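Local coordinates for dihydrodipicolinate synthase (Bacillus anthracis, PDB 1XKY) that condenses pyruvate with aspartate semialdehyde, a lyase step that opens the lysine branch of the aspartate pathway, at the interface of chains A and B and the interface of chains A and C. Sequence-based numbering; all coordinates share one arbitrary frame. Chains: chain A/B/C, dihydrodipicolinate synthase.

Contact 1: the interface of chains A and B. Residues chain A 200, 203-204, 244, 248; chain B 178-179, 182, 207-208.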
loop_
_atom_site.group_PDB
_atom_site.type_symbol
_atom_site.label_atom_id
_atom_site.label_comp_id
_atom_site.label_asym_id
_atom_site.label_seq_id
_atom_site.Cartn_x
_atom_site.Cartn_y
_atom_site.Cartn_z
ATOM N N GLY A 200 -6.613 -2.056 19.797
ATOM C CA GLY A 200 -6.694 -0.604 19.728
ATOM C C GLY A 200 -8.027 -0.099 19.190
ATOM O O GLY A 200 -8.463 0.990 19.542
ATOM N N LEU A 203 -12.753 0.337 21.217
ATOM C CA LEU A 203 -13.671 1.440 21.514
ATOM C C LEU A 203 -14.370 2.016 20.265
ATOM O O LEU A 203 -15.595 2.054 20.218
ATOM C CB LEU A 203 -12.970 2.536 22.341
ATOM C CG LEU A 203 -13.748 2.987 23.579
ATOM C CD1 LEU A 203 -14.145 1.785 24.459
ATOM C CD2 LEU A 203 -12.956 4.006 24.393
ATOM N N PRO A 204 -13.600 2.449 19.247
ATOM C CA PRO A 204 -14.261 2.923 18.027
ATOM C C PRO A 204 -15.105 1.861 17.303
ATOM O O PRO A 204 -16.114 2.203 16.695
ATOM C CB PRO A 204 -13.093 3.408 17.151
ATOM C CG PRO A 204 -11.883 2.732 17.689
ATOM C CD PRO A 204 -12.132 2.568 19.161
ATOM N N HIS A 244 -8.581 3.671 27.029
ATOM C CA HIS A 244 -8.324 3.443 25.607
ATOM C C HIS A 244 -6.889 3.811 25.240
ATOM O O HIS A 244 -6.239 3.100 24.493
ATOM C CB HIS A 244 -9.325 4.244 24.756
ATOM C CG HIS A 244 -8.981 4.318 23.302
ATOM N ND1 HIS A 244 -9.134 3.254 22.438
ATOM C CD2 HIS A 244 -8.508 5.345 22.555
ATOM C CE1 HIS A 244 -8.765 3.622 21.223
ATOM N NE2 HIS A 244 -8.374 4.884 21.269
ATOM N N VAL A 248 -4.112 1.109 23.722
ATOM C CA VAL A 248 -3.386 1.345 22.466
ATOM C C VAL A 248 -1.876 1.254 22.680
ATOM O O VAL A 248 -1.166 0.611 21.906
ATOM C CB VAL A 248 -3.737 2.735 21.856
ATOM C CG1 VAL A 248 -2.813 3.075 20.682
ATOM C CG2 VAL A 248 -5.194 2.776 21.413
ATOM N N VAL B 178 -7.698 6.285 13.444
ATOM C CA VAL B 178 -8.096 6.821 14.755
ATOM C C VAL B 178 -7.086 6.487 15.871
ATOM O O VAL B 178 -7.166 7.040 16.963
ATOM C CB VAL B 178 -9.527 6.375 15.181
ATOM C CG1 VAL B 178 -10.543 6.687 14.076
ATOM C CG2 VAL B 178 -9.552 4.897 15.572
ATOM N N LEU B 179 -6.142 5.591 15.597
ATOM C CA LEU B 179 -5.110 5.246 16.565
ATOM C C LEU B 179 -3.973 6.254 16.617
ATOM O O LEU B 179 -3.425 6.511 17.695
ATOM C CB LEU B 179 -4.559 3.847 16.288
ATOM C CG LEU B 179 -5.582 2.712 16.460
ATOM C CD1 LEU B 179 -4.869 1.414 16.706
ATOM C CD2 LEU B 179 -6.566 2.977 17.611
ATOM N N THR B 182 -5.734 9.029 18.342
ATOM C CA THR B 182 -5.701 8.716 19.775
ATOM C C THR B 182 -4.440 9.251 20.463
ATOM O O THR B 182 -4.519 9.900 21.507
ATOM C CB THR B 182 -5.806 7.189 20.017
ATOM O OG1 THR B 182 -7.110 6.730 19.633
ATOM C CG2 THR B 182 -5.548 6.834 21.492
ATOM N N ALA B 207 -15.529 9.036 19.591
ATOM C CA ALA B 207 -15.488 8.044 20.668
ATOM C C ALA B 207 -14.106 7.999 21.332
ATOM O O ALA B 207 -14.017 7.804 22.546
ATOM C CB ALA B 207 -15.893 6.676 20.166
ATOM N N VAL B 208 -13.044 8.217 20.548
ATOM C CA VAL B 208 -11.665 8.229 21.078
ATOM C C VAL B 208 -11.160 9.626 21.506
ATOM O O VAL B 208 -10.017 9.767 21.956
ATOM C CB VAL B 208 -10.661 7.559 20.091
ATOM C CG1 VAL B 208 -11.123 6.158 19.730
ATOM C CG2 VAL B 208 -10.453 8.388 18.812
#

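Contact 2: the interface of chains A and C. Residues chain A 91-93, 116, 119, 129; chain C 279-280.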
loop_
_atom_site.group_PDB
_atom_site.type_symbol
_atom_site.label_atom_id
_atom_site.label_comp_id
_atom_site.label_asym_id
_atom_site.label_seq_id
_atom_site.Cartn_x
_atom_site.Cartn_y
_atom_site.Cartn_z
ATOM N N ASN A 91 -5.997 -23.174 5.426
ATOM C CA ASN A 91 -6.142 -22.855 4.006
ATOM C C ASN A 91 -6.448 -24.077 3.120
ATOM O O ASN A 91 -6.390 -23.994 1.885
ATOM C CB ASN A 91 -4.908 -22.088 3.501
ATOM C CG ASN A 91 -3.628 -22.921 3.502
ATOM O OD1 ASN A 91 -2.582 -22.447 3.037
ATOM N ND2 ASN A 91 -3.692 -24.150 4.010
ATOM N N ASN A 92 -6.772 -25.194 3.773
ATOM C CA ASN A 92 -7.129 -26.463 3.142
ATOM C C ASN A 92 -8.521 -26.846 3.655
ATOM O O ASN A 92 -8.701 -27.139 4.844
ATOM C CB ASN A 92 -6.083 -27.526 3.516
ATOM C CG ASN A 92 -6.421 -28.934 3.007
ATOM O OD1 ASN A 92 -7.575 -29.277 2.792
ATOM N ND2 ASN A 92 -5.397 -29.764 2.857
ATOM N N THR A 93 -9.508 -26.842 2.764
ATOM C CA THR A 93 -10.909 -27.048 3.175
ATOM C C THR A 93 -11.156 -28.448 3.762
ATOM O O THR A 93 -11.786 -28.592 4.818
ATOM C CB THR A 93 -11.888 -26.786 1.994
ATOM O OG1 THR A 93 -11.594 -25.512 1.394
ATOM C CG2 THR A 93 -13.326 -26.780 2.477
ATOM N N PRO A 116 -8.469 -18.307 4.343
ATOM C CA PRO A 116 -7.284 -19.027 3.881
ATOM C C PRO A 116 -6.132 -18.104 3.500
ATOM O O PRO A 116 -6.301 -17.170 2.703
ATOM C CB PRO A 116 -7.793 -19.793 2.660
ATOM C CG PRO A 116 -9.194 -20.088 2.999
ATOM C CD PRO A 116 -9.683 -18.822 3.694
ATOM N N ASN A 119 -2.680 -19.297 -0.298
ATOM C CA ASN A 119 -3.210 -19.638 -1.635
ATOM C C ASN A 119 -4.157 -18.599 -2.264
ATOM O O ASN A 119 -4.602 -18.786 -3.400
ATOM C CB ASN A 119 -3.824 -21.059 -1.690
ATOM C CG ASN A 119 -4.803 -21.351 -0.561
ATOM O OD1 ASN A 119 -5.273 -20.448 0.126
ATOM N ND2 ASN A 119 -5.120 -22.634 -0.378
ATOM N N HIS A 129 -15.691 -22.440 0.817
ATOM C CA HIS A 129 -14.817 -22.968 1.866
ATOM C C HIS A 129 -15.524 -22.926 3.221
ATOM O O HIS A 129 -15.668 -23.954 3.881
ATOM C CB HIS A 129 -13.510 -22.157 1.859
ATOM C CG HIS A 129 -12.627 -22.352 3.053
ATOM N ND1 HIS A 129 -11.706 -23.377 3.142
ATOM C CD2 HIS A 129 -12.468 -21.603 4.171
ATOM C CE1 HIS A 129 -11.036 -23.260 4.278
ATOM N NE2 HIS A 129 -11.482 -22.195 4.922
ATOM N N LEU C 279 -10.619 -27.263 -3.265
ATOM C CA LEU C 279 -11.024 -26.183 -2.373
ATOM C C LEU C 279 -9.917 -25.842 -1.381
ATOM O O LEU C 279 -9.314 -26.732 -0.780
ATOM C CB LEU C 279 -12.303 -26.559 -1.624
ATOM C CG LEU C 279 -13.590 -26.598 -2.453
ATOM C CD1 LEU C 279 -14.687 -27.341 -1.706
ATOM C CD2 LEU C 279 -14.039 -25.191 -2.815
ATOM N N PRO C 280 -9.655 -24.550 -1.216
ATOM C CA PRO C 280 -10.691 -23.526 -1.385
ATOM C C PRO C 280 -10.642 -22.895 -2.772
ATOM O O PRO C 280 -11.265 -21.858 -3.000
ATOM C CB PRO C 280 -10.327 -22.488 -0.322
ATOM C CG PRO C 280 -8.859 -22.640 -0.142
ATOM C CD PRO C 280 -8.574 -24.104 -0.319
#

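Contact 1: the interface of chains A and B
A:His244 meets B:Thr182 and B:Val208 where two TIM-barrel subunits of the dihydrodipicolinate synthase family pack together. A:His244 lies on helix 237-253 and reaches into the partner between helix 178-187 and the loop residue B:Val208. Its CG is anti to the backbone N (chi1 168°), and the imidazole tip points across the interface. Ring nitrogen NE2 hydrogen-bonds to the hydroxyl OG1 of B:Thr182 at 2.8 Å. The bond is fairly straight, 157° at the hydrogen, and OG1 lies at the ring edge, in its plane.

The same hydroxyl donates to the backbone O of B:Val178, one helical turn back, at 2.7 Å. This second bond holds OG1 towards the histidine. With the hydroxyl hydrogen given to B:Val178, NE2 would probably be the donor to OG1, though the direction is not decided. The methyl CG2 of B:Thr182 also touches the ring, 3.5 Å from CD2 of A:His244. On chain A, CG2 of A:Val248, one turn along the helix, packs over one ring face towards its rim.

CG1 of B:Val208 packs against the NE2–CE1 side of the ring, 3.4 Å from NE2 of A:His244. The bonded nitrogen thus meets both the threonine and the valine methyl. That methyl also lies 3.8 Å from CD of A:Pro204, whose ring it crosses at about a right angle. CG of A:Pro204 rests on CG2 of B:Val178.

B:Leu179 packs beside B:Thr182 against A:Gly200 and A:Val248. One branch, CD1, faces CA of A:Gly200 at 4.1 Å. The other, CD2, lies 3.4 Å from the carbonyl O of A:Gly200. CD2 also packs against CG2 of A:Val248 at 4.0 Å.

Contact 2: the interface of chains A and C
The hydroxyl OG1 of A:Thr93 is held 2.8 Å from ND1 of A:His129 and faces the backbone of C:Leu279. This is a subunit contact of the TIM-barrel dihydrodipicolinate synthase family. Chain A gives the loops after strands 84-87 and 110-114, the start of helix 93-105, and A:His129 of helix 123-135. Chain C gives a proline loop. OG1 sits at the edge of the imidazole, in its plane, and which group donates is not decided. CG of A:Pro116 lies over one face of the same ring, offset towards the rim, and probably limits its tilt.

C:Pro280 is the centre of the patch and follows a cis peptide bond after C:Leu279. Its ring packs among A:Asn91, A:Thr93, A:Pro116, A:Asn119 and A:His129, and the cis bond probably sets its direction. Its CB lies 3.9 Å from CB of A:His129, and the two side chains run side by side, pointing the same way. Its CG meets CG of A:Pro116 at 4.1 Å, where the two rings slide past each other in opposite directions. The amide ND2 of A:Asn119 comes from the opposite direction and stands 3.7 Å from CG of C:Pro280.

That amide is itself fixed within chain A. ND2 of A:Asn119 donates to the backbone O of A:Asn91 at 2.9 Å, with 154° at the hydrogen. The acceptor lies near the amide plane, which holds the group turned beside the proline.

A:Thr93 opens helix 93-105. Its CB packs on CB of C:Leu279 at 3.6 Å, the two side chains crossing at a slant.

Contact 1 and contact 2 lie about 34 Å apart, measured between the centres of their C-alpha atoms. They share no residue. On chain A, contact 1 draws on the 3-10 helix 199-201 and helices 202-207 and 237-253. Contact 2 draws on loops and the helices 93-105 and 123-135. One subunit therefore meets two different neighbours through separate surfaces. Each interface is two-fold symmetric, so each patch has a twin with the chains exchanged. Two such interfaces per chain suffice to close the deposited tetramer, the arrangement common in this family. The structure alone does not show which interface forms first.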